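Local coordinates for iron Transport-associated domain protein (Bacillus anthracis, PDB 4H8Q) that binds heme in a NEAT domain of the secreted hemophore IsdX2 and probably helps extract heme from methemoglobin for iron uptake, at residues A[20-25]-A[31-36]; A[52-57]-A[120-125]; A[90-95]-A[99-104]. The protein carries 1 engineered substitution. One frame throughout, in Å; residues are numbered along the deposited sequence. Where two conformers were deposited one is given.

Interaction 1: A[20-25]-A[31-36]; sequences FKVLKD and SMMNTY. Engineered in segment 31-36: Thr35 (natural residue Gln). With HEM (protoporphyrin IX containing Fe), chain B.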
loop_
_atom_site.group_PDB
_atom_site.type_symbol
_atom_site.label_atom_id
_atom_site.label_comp_id
_atom_site.label_asym_id
_atom_site.label_seq_id
_atom_site.Cartn_x
_atom_site.Cartn_y
_atom_site.Cartn_z
ATOM N N PHE A 20 -7.080 0.671 6.604
ATOM C CA PHE A 20 -6.805 1.746 5.651
ATOM C C PHE A 20 -7.690 1.590 4.424
ATOM O O PHE A 20 -8.325 0.540 4.223
ATOM C CB PHE A 20 -5.332 1.730 5.223
ATOM C CG PHE A 20 -4.984 0.558 4.352
ATOM C CD1 PHE A 20 -4.664 -0.667 4.919
ATOM C CD2 PHE A 20 -4.999 0.675 2.965
ATOM C CE1 PHE A 20 -4.366 -1.758 4.118
ATOM C CE2 PHE A 20 -4.692 -0.407 2.155
ATOM C CZ PHE A 20 -4.376 -1.627 2.730
ATOM N N LYS A 21 -7.724 2.643 3.609
ATOM C CA LYS A 21 -8.411 2.633 2.333
ATOM C C LYS A 21 -7.475 3.268 1.310
ATOM O O LYS A 21 -6.667 4.137 1.660
ATOM C CB LYS A 21 -9.705 3.458 2.423
ATOM C CG LYS A 21 -10.788 2.842 3.286
ATOM C CD LYS A 21 -11.956 3.810 3.465
ATOM C CE LYS A 21 -13.060 3.207 4.333
ATOM N NZ LYS A 21 -14.152 4.193 4.611
ATOM N N VAL A 22 -7.570 2.830 0.062
ATOM C CA VAL A 22 -6.873 3.496 -1.028
ATOM C C VAL A 22 -7.865 4.405 -1.739
ATOM O O VAL A 22 -8.939 3.960 -2.138
ATOM C CB VAL A 22 -6.283 2.493 -2.032
ATOM C CG1 VAL A 22 -5.449 3.218 -3.091
ATOM C CG2 VAL A 22 -5.414 1.469 -1.289
ATOM N N LEU A 23 -7.481 5.667 -1.901
ATOM C CA LEU A 23 -8.354 6.689 -2.469
ATOM C C LEU A 23 -7.909 7.103 -3.862
ATOM O O LEU A 23 -6.719 7.160 -4.162
ATOM C CB LEU A 23 -8.366 7.913 -1.550
ATOM C CG LEU A 23 -8.768 7.676 -0.097
ATOM C CD1 LEU A 23 -8.620 8.972 0.710
ATOM C CD2 LEU A 23 -10.199 7.118 -0.010
ATOM N N LYS A 24 -8.876 7.397 -4.725
ATOM C CA LYS A 24 -8.585 7.953 -6.031
ATOM C C LYS A 24 -7.866 9.296 -5.884
ATOM O O LYS A 24 -8.204 10.089 -5.005
ATOM C CB LYS A 24 -9.899 8.101 -6.805
ATOM C CG LYS A 24 -9.763 8.737 -8.161
ATOM C CD LYS A 24 -11.108 8.729 -8.884
ATOM C CE LYS A 24 -11.015 9.436 -10.223
ATOM N NZ LYS A 24 -12.325 9.437 -10.925
ATOM N N ASP A 25 -6.874 9.528 -6.737
ATOM C CA ASP A 25 -5.969 10.674 -6.626
ATOM C C ASP A 25 -6.723 11.995 -6.433
ATOM O O ASP A 25 -7.588 12.341 -7.241
ATOM C CB ASP A 25 -5.091 10.754 -7.874
ATOM C CG ASP A 25 -4.010 11.828 -7.774
ATOM O OD1 ASP A 25 -3.403 11.985 -6.694
ATOM O OD2 ASP A 25 -3.763 12.505 -8.797
ATOM N N SER A 31 -10.632 4.161 -4.354
ATOM C CA SER A 31 -9.942 3.819 -5.586
ATOM C C SER A 31 -10.279 2.408 -6.035
ATOM O O SER A 31 -10.583 1.534 -5.208
ATOM C CB SER A 31 -8.421 3.895 -5.376
ATOM O OG SER A 31 -7.730 3.516 -6.546
ATOM N N MET A 32 -10.215 2.187 -7.349
ATOM C CA MET A 32 -10.294 0.852 -7.946
ATOM C C MET A 32 -9.197 -0.041 -7.368
ATOM O O MET A 32 -9.326 -1.267 -7.330
ATOM C CB MET A 32 -10.141 0.926 -9.473
ATOM C CG MET A 32 -11.361 1.468 -10.238
ATOM S SD MET A 32 -12.776 0.338 -10.328
ATOM C CE MET A 32 -12.171 -0.964 -11.402
ATOM N N MET A 33 -8.120 0.578 -6.904
ATOM C CA MET A 33 -7.019 -0.184 -6.310
ATOM C C MET A 33 -7.412 -0.798 -4.971
ATOM O O MET A 33 -6.836 -1.798 -4.553
ATOM C CB MET A 33 -5.767 0.675 -6.153
ATOM C CG MET A 33 -4.614 -0.077 -5.509
ATOM S SD MET A 33 -3.071 0.831 -5.693
ATOM C CE MET A 33 -1.969 -0.334 -4.878
ATOM N N ASN A 34 -8.392 -0.213 -4.292
ATOM C CA ASN A 34 -8.745 -0.673 -2.965
ATOM C C ASN A 34 -9.180 -2.136 -2.968
ATOM O O ASN A 34 -9.071 -2.838 -1.957
ATOM C CB ASN A 34 -9.844 0.209 -2.383
ATOM C CG ASN A 34 -9.988 0.040 -0.899
ATOM O OD1 ASN A 34 -9.095 0.405 -0.125
ATOM N ND2 ASN A 34 -11.123 -0.511 -0.481
ATOM N N THR A 35 -9.672 -2.583 -4.117
ATOM C CA THR A 35 -10.118 -3.958 -4.307
ATOM C C THR A 35 -8.961 -4.959 -4.218
ATOM O O THR A 35 -9.163 -6.144 -3.922
ATOM C CB THR A 35 -10.776 -4.083 -5.705
ATOM O OG1 THR A 35 -12.008 -3.341 -5.719
ATOM C CG2 THR A 35 -11.048 -5.528 -6.074
ATOM N N TYR A 36 -7.751 -4.464 -4.461
ATOM C CA TYR A 36 -6.580 -5.318 -4.661
ATOM C C TYR A 36 -5.576 -5.229 -3.524
ATOM O O TYR A 36 -4.427 -5.635 -3.667
ATOM C CB TYR A 36 -5.901 -4.975 -5.988
ATOM C CG TYR A 36 -6.807 -5.245 -7.162
ATOM C CD1 TYR A 36 -6.938 -6.526 -7.669
ATOM C CD2 TYR A 36 -7.562 -4.228 -7.730
ATOM C CE1 TYR A 36 -7.782 -6.790 -8.731
ATOM C CE2 TYR A 36 -8.409 -4.477 -8.794
ATOM C CZ TYR A 36 -8.516 -5.765 -9.286
ATOM O OH TYR A 36 -9.362 -6.031 -10.336
HETATM C CHA HEM B . -9.107 3.172 -13.120
HETATM C CHB HEM B . -10.901 -0.931 -14.991
HETATM C CHC HEM B . -7.541 -3.544 -12.631
HETATM C CHD HEM B . -6.119 0.474 -10.294
HETATM C C1A HEM B . -9.870 2.287 -13.833
HETATM C C2A HEM B . -10.970 2.631 -14.715
HETATM C C3A HEM B . -11.458 1.491 -15.216
HETATM C C4A HEM B . -10.684 0.391 -14.690
HETATM C CMA HEM B . -12.636 1.341 -16.201
HETATM C CAA HEM B . -11.489 4.066 -14.989
HETATM C CBA HEM B . -12.168 4.609 -13.731
HETATM C CGA HEM B . -13.330 3.747 -13.285
HETATM O O1A HEM B . -14.155 3.346 -14.144
HETATM O O2A HEM B . -13.464 3.465 -12.065
HETATM C C1B HEM B . -10.165 -1.983 -14.496
HETATM C C2B HEM B . -10.429 -3.377 -14.763
HETATM C C3B HEM B . -9.516 -4.102 -14.120
HETATM C C4B HEM B . -8.623 -3.196 -13.418
HETATM C CMB HEM B . -11.592 -3.921 -15.626
HETATM C CAB HEM B . -9.449 -5.645 -14.148
HETATM C CBB HEM B . -8.582 -6.287 -13.372
HETATM C C1C HEM B . -6.881 -2.691 -11.768
HETATM C C2C HEM B . -5.862 -3.070 -10.807
HETATM C C3C HEM B . -5.463 -1.967 -10.162
HETATM C C4C HEM B . -6.218 -0.839 -10.690
HETATM C CMC HEM B . -5.328 -4.509 -10.595
HETATM C CAC HEM B . -4.392 -1.895 -9.054
HETATM C CBC HEM B . -3.986 -0.704 -8.617
HETATM C C1D HEM B . -6.785 1.536 -10.858
HETATM C C2D HEM B . -6.575 2.902 -10.457
HETATM C C3D HEM B . -7.495 3.739 -11.323
HETATM C C4D HEM B . -8.179 2.801 -12.178
HETATM C CMD HEM B . -5.622 3.413 -9.368
HETATM C CAD HEM B . -7.651 5.270 -11.297
HETATM C CBD HEM B . -8.961 5.645 -10.619
HETATM C CGD HEM B . -9.031 5.118 -9.214
HETATM O O1D HEM B . -8.085 5.344 -8.402
HETATM O O2D HEM B . -10.066 4.476 -8.897
HETATM N NA HEM B . -9.722 0.918 -13.843
HETATM N NB HEM B . -9.054 -1.906 -13.669
HETATM N NC HEM B . -7.075 -1.327 -11.655
HETATM N ND HEM B . -7.738 1.508 -11.878
HETATM FE FE HEM B . -8.244 -0.169 -12.932
HETATM O O HOH W 1 -8.919 -1.214 2.154
#

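Interaction 2: A[52-57]-A[120-125]; sequences IAMTLK and VQIQFD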
loop_
_atom_site.group_PDB
_atom_site.type_symbol
_atom_site.label_atom_id
_atom_site.label_comp_id
_atom_site.label_asym_id
_atom_site.label_seq_id
_atom_site.Cartn_x
_atom_site.Cartn_y
_atom_site.Cartn_z
ATOM N N ILE A 52 4.838 -0.088 7.377
ATOM C CA ILE A 52 3.597 -0.739 7.015
ATOM C C ILE A 52 3.925 -1.904 6.110
ATOM O O ILE A 52 4.678 -1.751 5.148
ATOM C CB ILE A 52 2.704 0.222 6.223
ATOM C CG1 ILE A 52 2.425 1.483 7.046
ATOM C CG2 ILE A 52 1.418 -0.483 5.777
ATOM C CD1 ILE A 52 1.526 1.240 8.231
ATOM N N ALA A 53 3.375 -3.066 6.432
ATOM C CA ALA A 53 3.439 -4.226 5.560
ATOM C C ALA A 53 2.046 -4.491 5.021
ATOM O O ALA A 53 1.108 -4.747 5.778
ATOM C CB ALA A 53 3.960 -5.443 6.318
ATOM N N MET A 54 1.924 -4.425 3.701
ATOM C CA MET A 54 0.626 -4.477 3.037
ATOM C C MET A 54 0.600 -5.599 2.010
ATOM O O MET A 54 1.529 -5.726 1.211
ATOM C CB MET A 54 0.380 -3.151 2.316
ATOM C CG MET A 54 -0.960 -3.074 1.626
ATOM S SD MET A 54 -1.207 -1.438 0.924
ATOM C CE MET A 54 -1.071 -0.416 2.382
ATOM N N THR A 55 -0.461 -6.398 2.025
ATOM C CA THR A 55 -0.641 -7.459 1.043
ATOM C C THR A 55 -1.341 -6.947 -0.218
ATOM O O THR A 55 -2.409 -6.318 -0.144
ATOM C CB THR A 55 -1.447 -8.631 1.634
ATOM O OG1 THR A 55 -0.723 -9.188 2.743
ATOM C CG2 THR A 55 -1.679 -9.710 0.584
ATOM N N LEU A 56 -0.722 -7.215 -1.364
ATOM C CA LEU A 56 -1.312 -6.920 -2.667
ATOM C C LEU A 56 -1.903 -8.195 -3.251
ATOM O O LEU A 56 -1.239 -9.242 -3.282
ATOM C CB LEU A 56 -0.242 -6.393 -3.622
ATOM C CG LEU A 56 0.503 -5.123 -3.206
ATOM C CD1 LEU A 56 1.597 -4.773 -4.191
ATOM C CD2 LEU A 56 -0.472 -3.970 -3.084
ATOM N N LYS A 57 -3.148 -8.108 -3.706
ATOM C CA LYS A 57 -3.790 -9.213 -4.408
ATOM C C LYS A 57 -3.584 -9.059 -5.913
ATOM O O LYS A 57 -3.164 -8.004 -6.376
ATOM C CB LYS A 57 -5.273 -9.263 -4.053
ATOM C CG LYS A 57 -5.502 -9.571 -2.573
ATOM C CD LYS A 57 -6.671 -8.797 -1.983
ATOM C CE LYS A 57 -7.995 -9.303 -2.479
ATOM N NZ LYS A 57 -9.122 -8.592 -1.803
ATOM N N VAL A 120 -2.312 7.374 -6.408
ATOM C CA VAL A 120 -3.376 7.178 -5.434
ATOM C C VAL A 120 -2.915 7.710 -4.086
ATOM O O VAL A 120 -1.729 8.023 -3.902
ATOM C CB VAL A 120 -3.716 5.687 -5.248
ATOM C CG1 VAL A 120 -4.286 5.101 -6.518
ATOM C CG2 VAL A 120 -2.457 4.911 -4.822
ATOM N N GLN A 121 -3.853 7.825 -3.151
ATOM C CA GLN A 121 -3.512 8.123 -1.767
ATOM C C GLN A 121 -3.944 6.993 -0.851
ATOM O O GLN A 121 -4.996 6.388 -1.044
ATOM C CB GLN A 121 -4.156 9.429 -1.295
ATOM C CG GLN A 121 -3.449 10.677 -1.790
ATOM C CD GLN A 121 -3.836 11.028 -3.203
ATOM O OE1 GLN A 121 -5.015 11.227 -3.491
ATOM N NE2 GLN A 121 -2.855 11.106 -4.095
ATOM N N ILE A 122 -3.121 6.702 0.147
ATOM C CA ILE A 122 -3.507 5.755 1.176
ATOM C C ILE A 122 -3.918 6.531 2.416
ATOM O O ILE A 122 -3.179 7.400 2.884
ATOM C CB ILE A 122 -2.342 4.807 1.524
ATOM C CG1 ILE A 122 -1.982 3.969 0.295
ATOM C CG2 ILE A 122 -2.728 3.906 2.694
ATOM C CD1 ILE A 122 -0.621 3.253 0.385
ATOM N N GLN A 123 -5.100 6.228 2.941
ATOM C CA GLN A 123 -5.544 6.831 4.194
ATOM C C GLN A 123 -5.701 5.748 5.243
ATOM O O GLN A 123 -6.540 4.864 5.106
ATOM C CB GLN A 123 -6.866 7.581 4.022
ATOM C CG GLN A 123 -7.314 8.297 5.288
ATOM C CD GLN A 123 -7.027 9.789 5.239
ATOM O OE1 GLN A 123 -7.704 10.536 4.529
ATOM N NE2 GLN A 123 -6.016 10.229 5.985
ATOM N N PHE A 124 -4.871 5.820 6.279
ATOM C CA PHE A 124 -4.971 4.912 7.410
ATOM C C PHE A 124 -6.018 5.437 8.378
ATOM O O PHE A 124 -6.273 6.646 8.432
ATOM C CB PHE A 124 -3.623 4.787 8.125
ATOM C CG PHE A 124 -2.508 4.323 7.229
ATOM C CD1 PHE A 124 -1.647 5.232 6.650
ATOM C CD2 PHE A 124 -2.334 2.970 6.964
ATOM C CE1 PHE A 124 -0.629 4.814 5.814
ATOM C CE2 PHE A 124 -1.312 2.541 6.131
ATOM C CZ PHE A 124 -0.460 3.466 5.562
ATOM N N ASP A 125 -6.627 4.528 9.135
ATOM C CA ASP A 125 -7.550 4.922 10.194
ATOM C C ASP A 125 -7.222 4.160 11.469
ATOM O O ASP A 125 -7.792 3.102 11.731
ATOM C CB ASP A 125 -9.001 4.672 9.774
ATOM C CG ASP A 125 -9.997 5.167 10.807
ATOM O OD1 ASP A 125 -9.562 5.642 11.875
ATOM O OD2 ASP A 125 -11.216 5.070 10.553
#

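Interaction 3: A[90-95]-A[99-104]; sequences VEFEAN and AKLNAK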
loop_
_atom_site.group_PDB
_atom_site.type_symbol
_atom_site.label_atom_id
_atom_site.label_comp_id
_atom_site.label_asym_id
_atom_site.label_seq_id
_atom_site.Cartn_x
_atom_site.Cartn_y
_atom_site.Cartn_z
ATOM N N VAL A 90 4.332 -5.991 0.512
ATOM C CA VAL A 90 5.271 -4.889 0.322
ATOM C C VAL A 90 5.375 -4.090 1.613
ATOM O O VAL A 90 4.430 -4.036 2.408
ATOM C CB VAL A 90 4.881 -3.974 -0.875
ATOM C CG1 VAL A 90 4.873 -4.777 -2.183
ATOM C CG2 VAL A 90 3.525 -3.312 -0.638
ATOM N N GLU A 91 6.531 -3.480 1.832
ATOM C CA GLU A 91 6.780 -2.768 3.078
ATOM C C GLU A 91 7.305 -1.378 2.784
ATOM O O GLU A 91 8.136 -1.194 1.894
ATOM C CB GLU A 91 7.810 -3.541 3.894
ATOM C CG GLU A 91 8.240 -2.875 5.174
ATOM C CD GLU A 91 9.384 -3.633 5.827
ATOM O OE1 GLU A 91 10.556 -3.379 5.456
ATOM O OE2 GLU A 91 9.104 -4.495 6.690
ATOM N N PHE A 92 6.806 -0.397 3.523
ATOM C CA PHE A 92 7.214 0.987 3.332
ATOM C C PHE A 92 6.999 1.759 4.618
ATOM O O PHE A 92 6.269 1.319 5.509
ATOM C CB PHE A 92 6.436 1.644 2.177
ATOM C CG PHE A 92 4.936 1.548 2.318
ATOM C CD1 PHE A 92 4.235 2.497 3.042
ATOM C CD2 PHE A 92 4.232 0.506 1.730
ATOM C CE1 PHE A 92 2.858 2.411 3.169
ATOM C CE2 PHE A 92 2.856 0.415 1.852
ATOM C CZ PHE A 92 2.170 1.371 2.579
ATOM N N GLU A 93 7.647 2.912 4.712
ATOM C CA GLU A 93 7.570 3.739 5.900
ATOM C C GLU A 93 6.381 4.679 5.836
ATOM O O GLU A 93 6.009 5.174 4.765
ATOM C CB GLU A 93 8.854 4.558 6.043
ATOM C CG GLU A 93 9.715 4.186 7.222
ATOM C CD GLU A 93 10.854 5.169 7.422
ATOM O OE1 GLU A 93 11.898 5.010 6.751
ATOM O OE2 GLU A 93 10.697 6.105 8.239
ATOM N N ALA A 94 5.770 4.905 6.992
ATOM C CA ALA A 94 4.760 5.936 7.125
ATOM C C ALA A 94 5.227 6.861 8.239
ATOM O O ALA A 94 6.027 6.469 9.087
ATOM C CB ALA A 94 3.416 5.324 7.455
ATOM N N ASN A 95 4.761 8.100 8.218
ATOM C CA ASN A 95 5.112 9.030 9.277
ATOM C C ASN A 95 3.887 9.291 10.131
ATOM O O ASN A 95 3.684 8.658 11.168
ATOM C CB ASN A 95 5.649 10.334 8.688
ATOM C CG ASN A 95 6.646 10.096 7.561
ATOM O OD1 ASN A 95 6.273 10.053 6.386
ATOM N ND2 ASN A 95 7.919 9.934 7.916
ATOM N N ALA A 99 -2.297 11.253 8.264
ATOM C CA ALA A 99 -2.156 11.996 7.024
ATOM C C ALA A 99 -2.226 11.050 5.830
ATOM O O ALA A 99 -1.836 9.885 5.930
ATOM C CB ALA A 99 -0.844 12.758 7.012
ATOM N N LYS A 100 -2.724 11.553 4.707
ATOM C CA LYS A 100 -2.741 10.777 3.472
ATOM C C LYS A 100 -1.316 10.532 3.005
ATOM O O LYS A 100 -0.458 11.420 3.076
ATOM C CB LYS A 100 -3.526 11.508 2.375
ATOM C CG LYS A 100 -5.038 11.567 2.603
ATOM C CD LYS A 100 -5.717 12.374 1.499
ATOM C CE LYS A 100 -7.242 12.313 1.586
ATOM N NZ LYS A 100 -7.778 12.975 2.815
ATOM N N LEU A 101 -1.062 9.323 2.523
ATOM C CA LEU A 101 0.246 8.979 1.988
ATOM C C LEU A 101 0.109 8.828 0.486
ATOM O O LEU A 101 -0.735 8.067 0.016
ATOM C CB LEU A 101 0.733 7.669 2.609
ATOM C CG LEU A 101 2.052 7.107 2.070
ATOM C CD1 LEU A 101 3.231 8.068 2.319
ATOM C CD2 LEU A 101 2.326 5.748 2.686
ATOM N N ASN A 102 0.906 9.575 -0.272
ATOM C CA ASN A 102 0.876 9.459 -1.723
ATOM C C ASN A 102 1.571 8.194 -2.191
ATOM O O ASN A 102 2.627 7.826 -1.675
ATOM C CB ASN A 102 1.534 10.664 -2.382
ATOM C CG ASN A 102 0.755 11.939 -2.168
ATOM O OD1 ASN A 102 -0.479 11.946 -2.225
ATOM N ND2 ASN A 102 1.470 13.033 -1.919
ATOM N N ALA A 103 0.980 7.533 -3.181
ATOM C CA ALA A 103 1.579 6.335 -3.749
ATOM C C ALA A 103 1.341 6.307 -5.250
ATOM O O ALA A 103 0.537 7.078 -5.780
ATOM C CB ALA A 103 1.002 5.086 -3.093
ATOM N N LYS A 104 2.063 5.430 -5.929
ATOM C CA LYS A 104 1.934 5.262 -7.367
ATOM C C LYS A 104 1.865 3.776 -7.635
ATOM O O LYS A 104 2.488 2.973 -6.930
ATOM C CB LYS A 104 3.154 5.830 -8.086
ATOM C CG LYS A 104 3.230 7.352 -8.068
ATOM C CD LYS A 104 4.566 7.836 -8.601
ATOM C CE LYS A 104 4.582 9.352 -8.737
ATOM N NZ LYS A 104 3.589 9.810 -9.761
#

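Interaction 1: A[20-25]-A[31-36]
Asn34 holds CG anti to its backbone N (chi1 -164°), which turns its amide back to strand 14-24 at Val22. OD1 accepts the N-H of Val22, with Asn34 OD1 and Val22 N 2.9 Å apart. The bond is nearly straight (168°), although the donor is tilted from the plane of the amide carbonyl. A water lies 2.8 Å from both Asn34 OD1 and Phe20 O. At the carbonyl end of the same residue, Ser31 N donates to Val22 O at 2.8 Å. Val22 CG1 packs against Ser31 CB and Met33 CB, at 3.8 and 4.0 Å. Ser31 also has its OG anti to the backbone N (chi1 178°). There OG accepts from Met33 N at 3.0 Å, an ST turn. Ser31 OG also donates to heme O1D at 2.6 Å. Met32 N bonds the second oxygen of that propionate, heme O2D, at 2.8 Å. The Tyr36 ring carries a heme methyl, CMC, over the centre of one face. The loop 31-36 thus forms a lip of the heme pocket. Both polar backbone atoms of Val22 are engaged by it. The propionate is gripped through both oxygens by neutral donors, which would steady its negative charge.

Interaction 2: A[52-57]-A[120-125]
Ile52 and Phe124 meet inside the barrel of the NEAT domain, an immunoglobulin-like fold built of antiparallel strands. Their strands, 49-56 and 114-125, are not neighbours in the sheet. The CA atoms of Ile52 and Phe124 are 10.3 Å apart, and the side chains fill the distance from opposite directions. Ile52 can be followed outward. Its CB stays back, about 4.6 Å from Phe124 CZ. CG1 is the first atom to touch, 3.8 Å from Phe124 CZ. The other branch, CG2, is 4.1 Å from Phe124 CE2. At the tip, CD1 comes to 3.8 Å from Phe124 CE2. The bend at chi2 (-70°) keeps CD1 beside the same CE2-CZ bond that CG1 meets. That methyl meets the ring obliquely.

Two residues along, Met54 reaches for Ile122. Its chain runs out extended through CG and SD, then turns at chi3 (-59°) to present CE. This is plain apolar packing in the core, and all four touching residues are buried. Phe20 of strand 14-24 touches both Met54 and Phe124. Phe92 of strand 87-94 touches both Ile52 and Met54. Together they join the two walls of the barrel. Ile122 also packs on the ring from within its own strand, with CG2 3.7 Å above one face of Phe124 and offset toward the rim. On its other branch, Ile122 CD1 ends 4.2 Å from Met54 CE.

Interaction 3: A[90-95]-A[99-104]
Phe92 and Leu101 lie on strands 87-94 and 101-109, which stand well apart as non-neighbours in the barrel, with CA of Phe92 10.5 Å from CA of Ala103, the nearest across the pair. Side chains bridge the interval. Phe92 and Leu101 both start toward the opposite segment and run antiparallel alongside one another. Phe92 has CG between its backbone N and carbonyl carbon (chi1 54°), which sets the ring inward. Leu101 has CG anti to its backbone N (chi1 175°) and sends CD2 forward. That single methyl makes the contact. Leu101 CD2 is 3.4 Å from Phe92 CE1, a tight approach for two carbon atoms. It is 3.8 Å from Phe92 CD1, and so sits at one side of the ring, meeting it obliquely. The backbone adds a looser touch, with Glu93 O 4.3 Å from Leu101 CD2. The contact is wholly apolar on its side-chain part and only partly buried.

Only three residues join the two segments, so the packing lies close to the connection that takes the chain from one wall to the other. Phe92 also rests on Ile52 and Met54 of strand 49-56, on Thr67 of strand 62-69 and on Ile122 of strand 114-125. The backbone of Leu101 pairs with Ile122, while that of Phe92 pairs with Ile52, so each partner is held by its own neighbouring strand.

From the N terminus, interaction 1 comes first. It closes a short loop after strand 14-24 and brings the heme-binding lip onto that strand. The chain runs through strand 41-46 to residues 52-57, where interaction 2 opens. It closes at residues 120-125, in the last strand. Interaction 3 lies within that span and closes the short connection between strands 87-94 and 101-109. Backbone bonds join the three. Leu23 N probably bonds to Gln121 O, and O of the loop residue Tyr36 to Lys57 N, linking interactions 1 and 2. Ile52 N probably bonds to Phe92 O, and Ile122 N to Leu101 O, linking 2 and 3. The heme-binding loop is thus tied to strands 14-24 and 49-56.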